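Local atomic coordinates of acetylglutamate kinase (Streptococcus mutans, PDB entry 3L86), a protein that probably catalyses the ATP-dependent phosphorylation of N-acetyl-L-glutamate, the second step from glutamate toward arginine. Residues K36-A47 against L204-N214; I137-Y145 against D156-I165. All coordinates share one frame; numbering follows the deposited sequence.

How the contacts relate
Both contacts lie in the amino acid kinase domain, their centres about 18 Å apart. Contact 1 joins two parallel neighbours of the large mixed sheet, strands 38-43 and 208-212, whose following loops bind ADP; the side chain of Lys42 is about 6 Å from N-acetyl-L-glutamate. Contact 2, the antiparallel pair 141-145 and 155-160, falls between the two segments of contact 1 along the chain. It packs beside the substrate-binding part, the side chain of Ala143 about 9 Å from that of Asn190, a predicted substrate-binding residue. Helix 193-203 touches side chains of both contacts, which meet where Leu204 CD1 lies 4.2 Å from Ile165 CG2.

Contact 1 (K36-A47 against L204-N214). With ADP (adenosine-5'-diphosphate), chain B.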
loop_
_atom_site.group_PDB
_atom_site.type_symbol
_atom_site.label_atom_id
_atom_site.label_comp_id
_atom_site.label_asym_id
_atom_site.label_seq_id
_atom_site.Cartn_x
_atom_site.Cartn_y
_atom_site.Cartn_z
ATOM N N LYS A 36 10.981 -6.835 16.373
ATOM C CA LYS A 36 11.068 -5.389 16.451
ATOM C C LYS A 36 9.734 -4.694 16.944
ATOM O O LYS A 36 9.813 -3.520 17.206
ATOM C CB LYS A 36 11.557 -4.724 15.117
ATOM C CG LYS A 36 13.071 -4.466 14.932
ATOM C CD LYS A 36 13.478 -3.821 13.545
ATOM C CE LYS A 36 13.697 -2.346 13.682
ATOM N NZ LYS A 36 14.347 -1.695 12.557
ATOM N N ASP A 37 8.561 -5.378 17.042
ATOM C CA ASP A 37 7.345 -4.698 17.432
ATOM C C ASP A 37 7.054 -3.545 16.460
ATOM O O ASP A 37 6.876 -2.448 16.868
ATOM C CB ASP A 37 7.439 -4.209 18.897
ATOM C CG ASP A 37 6.121 -4.224 19.634
ATOM O OD1 ASP A 37 5.232 -4.938 19.318
ATOM O OD2 ASP A 37 5.961 -3.478 20.538
ATOM N N ILE A 38 7.028 -3.862 15.166
ATOM C CA ILE A 38 6.751 -2.983 14.029
ATOM C C ILE A 38 5.825 -3.760 13.075
ATOM O O ILE A 38 6.193 -4.885 12.638
ATOM C CB ILE A 38 8.032 -2.622 13.221
ATOM C CG1 ILE A 38 8.930 -1.701 14.048
ATOM C CG2 ILE A 38 7.668 -1.875 11.952
ATOM C CD1 ILE A 38 10.141 -1.103 13.271
ATOM N N ILE A 39 4.661 -3.166 12.761
ATOM C CA ILE A 39 3.770 -3.657 11.688
ATOM C C ILE A 39 3.422 -2.549 10.652
ATOM O O ILE A 39 3.049 -1.411 11.013
ATOM C CB ILE A 39 2.457 -4.186 12.292
ATOM C CG1 ILE A 39 2.746 -5.330 13.290
ATOM C CG2 ILE A 39 1.433 -4.597 11.199
ATOM C CD1 ILE A 39 1.455 -5.687 14.110
ATOM N N VAL A 40 3.611 -2.876 9.369
ATOM C CA VAL A 40 3.155 -2.014 8.267
ATOM C C VAL A 40 1.757 -2.486 7.791
ATOM O O VAL A 40 1.562 -3.678 7.521
ATOM C CB VAL A 40 4.192 -1.990 7.102
ATOM C CG1 VAL A 40 3.672 -1.181 5.850
ATOM C CG2 VAL A 40 5.570 -1.397 7.647
ATOM N N ILE A 41 0.791 -1.563 7.772
ATOM C CA ILE A 41 -0.577 -1.813 7.246
ATOM C C ILE A 41 -0.812 -1.031 5.949
ATOM O O ILE A 41 -0.845 0.203 5.960
ATOM C CB ILE A 41 -1.628 -1.416 8.268
ATOM C CG1 ILE A 41 -1.381 -2.232 9.560
ATOM C CG2 ILE A 41 -3.102 -1.645 7.745
ATOM C CD1 ILE A 41 -1.564 -1.464 10.841
ATOM N N LYS A 42 -1.017 -1.751 4.843
ATOM C CA LYS A 42 -1.369 -1.121 3.565
ATOM C C LYS A 42 -2.895 -1.243 3.356
ATOM O O LYS A 42 -3.487 -2.319 3.503
ATOM C CB LYS A 42 -0.589 -1.840 2.458
ATOM C CG LYS A 42 -0.566 -1.196 1.051
ATOM C CD LYS A 42 -1.934 -1.051 0.391
ATOM C CE LYS A 42 -2.539 -2.323 -0.186
ATOM N NZ LYS A 42 -3.297 -1.827 -1.455
ATOM N N ILE A 43 -3.549 -0.141 3.046
ATOM C CA ILE A 43 -5.032 -0.107 2.960
ATOM C C ILE A 43 -5.428 0.235 1.503
ATOM O O ILE A 43 -5.023 1.321 0.983
ATOM C CB ILE A 43 -5.658 0.923 4.031
ATOM C CG1 ILE A 43 -5.231 0.592 5.446
ATOM C CG2 ILE A 43 -7.233 0.911 4.034
ATOM C CD1 ILE A 43 -5.302 1.773 6.439
ATOM N N GLY A 44 -6.203 -0.668 0.838
ATOM C CA GLY A 44 -6.693 -0.451 -0.582
ATOM C C GLY A 44 -7.785 0.604 -0.802
ATOM O O GLY A 44 -8.264 1.198 0.139
ATOM N N GLY A 45 -8.176 0.869 -2.047
ATOM C CA GLY A 45 -9.175 1.938 -2.330
ATOM C C GLY A 45 -10.530 1.734 -1.639
ATOM O O GLY A 45 -10.938 2.524 -0.759
ATOM N N VAL A 46 -11.233 0.669 -2.039
ATOM C CA VAL A 46 -12.542 0.323 -1.428
ATOM C C VAL A 46 -12.410 0.133 0.120
ATOM O O VAL A 46 -13.211 0.657 0.930
ATOM C CB VAL A 46 -13.159 -0.920 -2.156
ATOM C CG1 VAL A 46 -14.394 -1.495 -1.411
ATOM C CG2 VAL A 46 -13.552 -0.561 -3.632
ATOM N N ALA A 47 -11.396 -0.623 0.525
ATOM C CA ALA A 47 -11.192 -1.012 1.920
ATOM C C ALA A 47 -11.110 0.220 2.816
ATOM O O ALA A 47 -11.584 0.187 3.972
ATOM C CB ALA A 47 -9.914 -1.847 2.031
ATOM N N LEU A 204 12.144 -0.824 7.030
ATOM C CA LEU A 204 12.037 -0.900 8.501
ATOM C C LEU A 204 12.338 -2.268 9.147
ATOM O O LEU A 204 12.314 -2.394 10.369
ATOM C CB LEU A 204 10.646 -0.447 8.941
ATOM C CG LEU A 204 10.296 0.992 8.492
ATOM C CD1 LEU A 204 8.892 1.375 8.888
ATOM C CD2 LEU A 204 11.334 1.968 9.101
ATOM N N ALA A 205 12.630 -3.279 8.335
ATOM C CA ALA A 205 12.703 -4.660 8.835
ATOM C C ALA A 205 11.474 -4.946 9.723
ATOM O O ALA A 205 11.625 -5.336 10.902
ATOM C CB ALA A 205 13.998 -4.903 9.620
ATOM N N ALA A 206 10.272 -4.772 9.157
ATOM C CA ALA A 206 9.003 -5.039 9.896
ATOM C C ALA A 206 8.789 -6.512 10.302
ATOM O O ALA A 206 9.290 -7.403 9.656
ATOM C CB ALA A 206 7.771 -4.529 9.079
ATOM N N ASP A 207 8.066 -6.748 11.413
ATOM C CA ASP A 207 7.664 -8.097 11.789
ATOM C C ASP A 207 6.689 -8.661 10.792
ATOM O O ASP A 207 6.736 -9.858 10.508
ATOM C CB ASP A 207 6.967 -8.117 13.176
ATOM C CG ASP A 207 7.885 -7.666 14.297
ATOM O OD1 ASP A 207 7.427 -7.057 15.279
ATOM O OD2 ASP A 207 9.101 -7.890 14.200
ATOM N N LYS A 208 5.785 -7.816 10.278
ATOM C CA LYS A 208 4.673 -8.277 9.457
ATOM C C LYS A 208 4.128 -7.138 8.565
ATOM O O LYS A 208 4.125 -5.959 8.968
ATOM C CB LYS A 208 3.531 -8.744 10.390
ATOM C CG LYS A 208 2.276 -9.257 9.644
ATOM C CD LYS A 208 1.232 -9.798 10.622
ATOM C CE LYS A 208 0.170 -10.610 9.898
ATOM N NZ LYS A 208 -0.814 -11.147 10.892
ATOM N N LEU A 209 3.688 -7.493 7.360
ATOM C CA LEU A 209 2.948 -6.586 6.437
ATOM C C LEU A 209 1.498 -7.130 6.179
ATOM O O LEU A 209 1.297 -8.338 5.870
ATOM C CB LEU A 209 3.717 -6.489 5.101
ATOM C CG LEU A 209 3.004 -5.874 3.862
ATOM C CD1 LEU A 209 2.689 -4.358 4.123
ATOM C CD2 LEU A 209 3.889 -5.999 2.578
ATOM N N ILE A 210 0.496 -6.263 6.318
ATOM C CA ILE A 210 -0.904 -6.615 6.044
ATOM C C ILE A 210 -1.284 -5.877 4.763
ATOM O O ILE A 210 -1.175 -4.641 4.686
ATOM C CB ILE A 210 -1.822 -6.231 7.275
ATOM C CG1 ILE A 210 -1.332 -6.983 8.529
ATOM C CG2 ILE A 210 -3.282 -6.549 6.993
ATOM C CD1 ILE A 210 -2.003 -6.579 9.910
ATOM N N LEU A 211 -1.675 -6.619 3.729
ATOM C CA LEU A 211 -2.179 -6.016 2.515
ATOM C C LEU A 211 -3.729 -6.112 2.523
ATOM O O LEU A 211 -4.331 -7.125 2.080
ATOM C CB LEU A 211 -1.566 -6.722 1.246
ATOM C CG LEU A 211 -0.029 -6.593 1.087
ATOM C CD1 LEU A 211 0.557 -7.607 0.095
ATOM C CD2 LEU A 211 0.448 -5.186 0.690
ATOM N N MET A 212 -4.375 -5.061 3.029
ATOM C CA MET A 212 -5.817 -5.129 3.282
ATOM C C MET A 212 -6.573 -4.621 2.046
ATOM O O MET A 212 -6.216 -3.567 1.492
ATOM C CB MET A 212 -6.180 -4.266 4.524
ATOM C CG MET A 212 -7.377 -4.830 5.318
ATOM S SD MET A 212 -7.811 -3.919 6.855
ATOM C CE MET A 212 -8.547 -2.485 6.102
ATOM N N THR A 213 -7.578 -5.389 1.613
ATOM C CA THR A 213 -8.167 -5.199 0.315
ATOM C C THR A 213 -9.673 -5.551 0.411
ATOM O O THR A 213 -10.248 -5.596 1.544
ATOM C CB THR A 213 -7.429 -6.064 -0.778
ATOM O OG1 THR A 213 -8.068 -5.906 -2.058
ATOM C CG2 THR A 213 -7.351 -7.565 -0.418
ATOM N N ASN A 214 -10.330 -5.773 -0.732
ATOM C CA ASN A 214 -11.778 -5.977 -0.697
ATOM C C ASN A 214 -12.205 -7.400 -1.167
ATOM O O ASN A 214 -13.299 -7.603 -1.753
ATOM C CB ASN A 214 -12.517 -4.824 -1.430
ATOM C CG ASN A 214 -12.279 -4.819 -2.924
ATOM O OD1 ASN A 214 -11.250 -5.317 -3.400
ATOM N ND2 ASN A 214 -13.285 -4.371 -3.694
HETATM P PB ADP B . -6.820 -2.898 -3.959
HETATM O O1B ADP B . -5.365 -2.848 -4.327
HETATM O O2B ADP B . -7.116 -3.433 -2.551
HETATM O O3B ADP B . -7.474 -1.578 -4.170
HETATM P PA ADP B . -7.220 -4.385 -6.512
HETATM O O1A ADP B . -8.482 -4.411 -7.364
HETATM O O2A ADP B . -6.042 -3.633 -7.063
HETATM O O3A ADP B . -7.581 -3.918 -4.968
HETATM O "O5'" ADP B . -6.859 -5.945 -6.296
HETATM C "C5'" ADP B . -7.844 -6.813 -5.681
HETATM C "C4'" ADP B . -8.640 -7.543 -6.803
HETATM O "O4'" ADP B . -7.866 -8.514 -7.537
HETATM C "C3'" ADP B . -9.852 -8.342 -6.299
HETATM O "O3'" ADP B . -10.924 -7.430 -6.086
HETATM C "C2'" ADP B . -10.175 -9.256 -7.475
HETATM O "O2'" ADP B . -11.075 -8.538 -8.311
HETATM C "C1'" ADP B . -8.864 -9.321 -8.256
HETATM N N9 ADP B . -8.360 -10.719 -8.337
HETATM C C8 ADP B . -7.841 -11.260 -9.477
HETATM N N7 ADP B . -7.430 -12.532 -9.232
HETATM C C5 ADP B . -7.722 -12.806 -7.936
HETATM C C6 ADP B . -7.600 -13.957 -7.047
HETATM N N6 ADP B . -6.996 -15.099 -7.471
HETATM N N1 ADP B . -8.004 -13.837 -5.752
HETATM C C2 ADP B . -8.559 -12.726 -5.295
HETATM N N3 ADP B . -8.712 -11.636 -6.047
HETATM C C4 ADP B . -8.336 -11.616 -7.361
#
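Lys36 reaches back over the turn before strand 208-212, its chain bent at chi3 (100°), and NZ gives a hydrogen bond to Leu204 O from above the carbonyl plane. Asp207 receives the start of the other segment: OD1 accepts from Ile38 N at 3.2 Å, above the carboxylate plane, while the bonds from Lys36 N and Asp37 N to this carboxylate are bent and weak. Asp207 N answers to Ile38 O at 2.9 Å. From there the strands run parallel, Val40 and Lys42 each using both N-H and C=O to bond strand 208-212, for example Lys42 N to Ile210 O at 2.9 Å. Val40 CG1, anti to its own N (chi1 175°), meets Leu209 CD1 at 3.7 Å. Lys42 CB rests on Leu211 CD2, and NZ of this predicted transition-state stabiliser comes 3.7 Å from ADP O1B. On the other face Ile43 CG2 packs against Met212 CE. The strands then run into loops lining the ADP pocket: Gly44, lacking a side chain, brings CA 3.6 Å from ADP O2B, Gly45 N gives O3B a weak bond, and Thr213 OG1 donates to O2B at 2.7 Å. Strand 68-73 pairs with the far edge of strand 38-43; helix 193-203 packs on the Val40, Lys42 and Leu209 face, and helix 53-64 on that of Ile41, Ile43, Ile210 and Met212.

Contact 2 (I137-Y145 against D156-I165); sequences IKHVVAADY and DVTHINKRVI
Asp156 and Asp144 form a hydrogen-bonded pair of an antiparallel beta hairpin, one with a long connection that carries helix 148-151 and with a classic beta bulge in its strands. Asp156 N donates to Asp144 O at 2.9 Å, and Asp156 O accepts from Asp144 N in return. Val157 CG2 comes within 4.3 Å of Val141 CG1 although the residue itself turns away; with Val141 and Ile160 it lies under helix 193-203, where Leu196 touches both valines and Ala203 touches Ile160. The bulge follows: Thr158 and His159 both face Ala142, and their N-H groups converge on Ala142 O from one side of its plane, Thr158 N at 2.7 Å and His159 N at 3.2 Å. One carbonyl thus takes two backbone bonds, and the register moves by a residue. With chi1 at 55°, Thr158 directs OG1 over the Ala142 peptide, while CG2 lies against Asp144 CB at 3.9 Å. His159 O then accepts from Ala142 N, restoring the regular pairing. Ile160 runs alongside Val141, CD1 meeting Val141 CG2. Backbone bonds from Val141 and Ala143 to Tyr182 tie the pair to strand 174-182. Asn161 N gives Val140 O a bond within the plane of the carbonyl, at a lone pair of O; Asn161 is also the N-cap of helix 162-170, its OD1 accepting weakly from Arg163 N. The first turn of that helix closes over Val140: CG2 faces Val164, whose exact placing is doubtful, and CG1 meets Ile165 CD1 at 3.9 Å.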
loop_
_atom_site.group_PDB
_atom_site.type_symbol
_atom_site.label_atom_id
_atom_site.label_comp_id
_atom_site.label_asym_id
_atom_site.label_seq_id
_atom_site.Cartn_x
_atom_site.Cartn_y
_atom_site.Cartn_z
ATOM N N ILE A 137 6.329 14.137 1.988
ATOM C CA ILE A 137 6.519 12.992 1.051
ATOM C C ILE A 137 7.846 12.991 0.278
ATOM O O ILE A 137 8.521 11.945 0.211
ATOM C CB ILE A 137 5.377 12.770 0.054
ATOM C CG1 ILE A 137 4.071 12.489 0.825
ATOM C CG2 ILE A 137 5.707 11.542 -0.862
ATOM C CD1 ILE A 137 2.795 12.405 -0.131
ATOM N N LYS A 138 8.230 14.134 -0.277
ATOM C CA LYS A 138 9.481 14.230 -1.041
ATOM C C LYS A 138 10.749 13.971 -0.185
ATOM O O LYS A 138 11.787 13.640 -0.731
ATOM C CB LYS A 138 9.605 15.567 -1.772
ATOM C CG LYS A 138 9.774 16.731 -0.822
ATOM C CD LYS A 138 9.935 18.064 -1.604
ATOM C CE LYS A 138 8.593 18.598 -2.050
ATOM N NZ LYS A 138 7.688 18.817 -0.908
ATOM N N HIS A 139 10.668 14.086 1.142
ATOM C CA HIS A 139 11.822 13.731 1.937
ATOM C C HIS A 139 11.805 12.274 2.406
ATOM O O HIS A 139 12.702 11.885 3.147
ATOM C CB HIS A 139 11.969 14.622 3.160
ATOM C CG HIS A 139 11.967 16.078 2.820
ATOM N ND1 HIS A 139 10.974 16.940 3.246
ATOM C CD2 HIS A 139 12.809 16.814 2.061
ATOM C CE1 HIS A 139 11.226 18.155 2.801
ATOM N NE2 HIS A 139 12.323 18.104 2.060
ATOM N N VAL A 140 10.794 11.496 2.022
ATOM C CA VAL A 140 10.780 10.081 2.451
ATOM C C VAL A 140 10.901 9.101 1.296
ATOM O O VAL A 140 11.692 8.145 1.369
ATOM C CB VAL A 140 9.508 9.752 3.299
ATOM C CG1 VAL A 140 9.307 8.240 3.413
ATOM C CG2 VAL A 140 9.639 10.415 4.687
ATOM N N VAL A 141 10.106 9.314 0.234
ATOM C CA VAL A 141 10.062 8.318 -0.867
ATOM C C VAL A 141 10.770 8.835 -2.135
ATOM O O VAL A 141 10.283 9.751 -2.799
ATOM C CB VAL A 141 8.588 7.941 -1.283
ATOM C CG1 VAL A 141 8.633 6.757 -2.328
ATOM C CG2 VAL A 141 7.792 7.565 -0.039
ATOM N N ALA A 142 11.903 8.232 -2.465
ATOM C CA ALA A 142 12.556 8.435 -3.767
ATOM C C ALA A 142 12.158 7.354 -4.723
ATOM O O ALA A 142 12.050 6.176 -4.309
ATOM C CB ALA A 142 14.059 8.406 -3.564
ATOM N N ALA A 143 11.984 7.740 -6.007
ATOM C CA ALA A 143 11.585 6.859 -7.114
ATOM C C ALA A 143 12.254 7.200 -8.463
ATOM O O ALA A 143 12.865 8.253 -8.595
ATOM C CB ALA A 143 10.042 6.923 -7.298
ATOM N N ASP A 144 12.131 6.309 -9.454
ATOM C CA ASP A 144 12.509 6.600 -10.851
ATOM C C ASP A 144 11.404 6.042 -11.792
ATOM O O ASP A 144 10.558 5.304 -11.336
ATOM C CB ASP A 144 13.837 5.912 -11.198
ATOM C CG ASP A 144 14.616 6.646 -12.283
ATOM O OD1 ASP A 144 14.042 7.502 -13.048
ATOM O OD2 ASP A 144 15.838 6.406 -12.326
ATOM N N TYR A 145 11.415 6.417 -13.086
ATOM C CA TYR A 145 10.389 5.979 -14.090
ATOM C C TYR A 145 10.567 4.510 -14.352
ATOM O O TYR A 145 11.679 4.069 -14.635
ATOM C CB TYR A 145 10.606 6.730 -15.424
ATOM C CG TYR A 145 10.391 8.218 -15.277
ATOM C CD1 TYR A 145 9.165 8.760 -15.516
ATOM C CD2 TYR A 145 11.423 9.064 -14.822
ATOM C CE1 TYR A 145 8.934 10.130 -15.333
ATOM C CE2 TYR A 145 11.192 10.435 -14.633
ATOM C CZ TYR A 145 9.937 10.936 -14.919
ATOM O OH TYR A 145 9.633 12.268 -14.801
ATOM N N ASP A 156 9.033 3.417 -9.793
ATOM C CA ASP A 156 9.470 2.241 -9.019
ATOM C C ASP A 156 10.263 2.848 -7.833
ATOM O O ASP A 156 11.137 3.651 -8.099
ATOM C CB ASP A 156 10.485 1.504 -9.917
ATOM C CG ASP A 156 10.784 0.059 -9.492
ATOM O OD1 ASP A 156 10.050 -0.580 -8.686
ATOM O OD2 ASP A 156 11.807 -0.452 -10.038
ATOM N N VAL A 157 9.980 2.474 -6.578
ATOM C CA VAL A 157 10.712 3.017 -5.418
ATOM C C VAL A 157 12.239 2.829 -5.494
ATOM O O VAL A 157 12.708 1.722 -5.717
ATOM C CB VAL A 157 10.147 2.456 -4.038
ATOM C CG1 VAL A 157 10.908 3.109 -2.846
ATOM C CG2 VAL A 157 8.613 2.781 -3.912
ATOM N N THR A 158 13.031 3.890 -5.337
ATOM C CA THR A 158 14.486 3.672 -5.313
ATOM C C THR A 158 15.082 3.757 -3.897
ATOM O O THR A 158 16.118 3.150 -3.629
ATOM C CB THR A 158 15.259 4.718 -6.221
ATOM O OG1 THR A 158 14.873 6.017 -5.796
ATOM C CG2 THR A 158 14.938 4.538 -7.714
ATOM N N HIS A 159 14.462 4.505 -2.980
ATOM C CA HIS A 159 15.005 4.528 -1.595
ATOM C C HIS A 159 13.949 5.059 -0.665
ATOM O O HIS A 159 13.173 5.963 -1.045
ATOM C CB HIS A 159 16.309 5.404 -1.489
ATOM C CG HIS A 159 16.963 5.407 -0.129
ATOM N ND1 HIS A 159 16.979 6.518 0.693
ATOM C CD2 HIS A 159 17.633 4.443 0.543
ATOM C CE1 HIS A 159 17.609 6.223 1.815
ATOM N NE2 HIS A 159 18.023 4.978 1.746
ATOM N N ILE A 160 13.919 4.486 0.544
ATOM C CA ILE A 160 13.135 5.029 1.654
ATOM C C ILE A 160 14.059 5.687 2.739
ATOM O O ILE A 160 14.929 5.012 3.300
ATOM C CB ILE A 160 12.256 3.949 2.274
ATOM C CG1 ILE A 160 11.260 3.350 1.230
ATOM C CG2 ILE A 160 11.418 4.555 3.401
ATOM C CD1 ILE A 160 10.188 4.404 0.808
ATOM N N ASN A 161 13.894 6.989 2.993
ATOM C CA ASN A 161 14.615 7.683 4.103
ATOM C C ASN A 161 13.929 7.400 5.457
ATOM O O ASN A 161 12.868 7.955 5.746
ATOM C CB ASN A 161 14.721 9.205 3.834
ATOM C CG ASN A 161 15.633 9.921 4.832
ATOM O OD1 ASN A 161 15.771 9.490 5.952
ATOM N ND2 ASN A 161 16.326 10.965 4.385
ATOM N N LYS A 162 14.492 6.439 6.204
ATOM C CA LYS A 162 13.959 5.934 7.499
ATOM C C LYS A 162 13.895 7.018 8.591
ATOM O O LYS A 162 12.925 7.082 9.368
ATOM C CB LYS A 162 14.840 4.759 7.994
ATOM C CG LYS A 162 14.954 3.564 7.043
ATOM C CD LYS A 162 16.242 2.724 7.275
ATOM C CE LYS A 162 16.326 2.265 8.715
ATOM N NZ LYS A 162 17.584 1.532 8.983
ATOM N N ARG A 163 14.899 7.908 8.608
ATOM C CA ARG A 163 15.044 8.929 9.665
ATOM C C ARG A 163 13.790 9.786 9.895
ATOM O O ARG A 163 13.394 10.058 11.051
ATOM C CB ARG A 163 16.299 9.816 9.420
ATOM N N VAL A 164 13.109 10.183 8.831
ATOM C CA VAL A 164 11.880 10.956 9.050
ATOM C C VAL A 164 10.597 10.164 9.381
ATOM O O VAL A 164 9.665 10.708 9.972
ATOM C CB VAL A 164 11.631 11.894 7.906
ATOM C CG1 VAL A 164 12.222 11.287 6.596
ATOM C CG2 VAL A 164 10.125 12.273 7.844
ATOM N N ILE A 165 10.534 8.889 9.007
ATOM C CA ILE A 165 9.475 8.002 9.545
ATOM C C ILE A 165 9.781 7.759 11.056
ATOM O O ILE A 165 8.892 7.719 11.880
ATOM C CB ILE A 165 9.410 6.620 8.751
ATOM C CG1 ILE A 165 8.856 6.830 7.332
ATOM C CG2 ILE A 165 8.578 5.562 9.517
ATOM C CD1 ILE A 165 9.194 5.696 6.374
#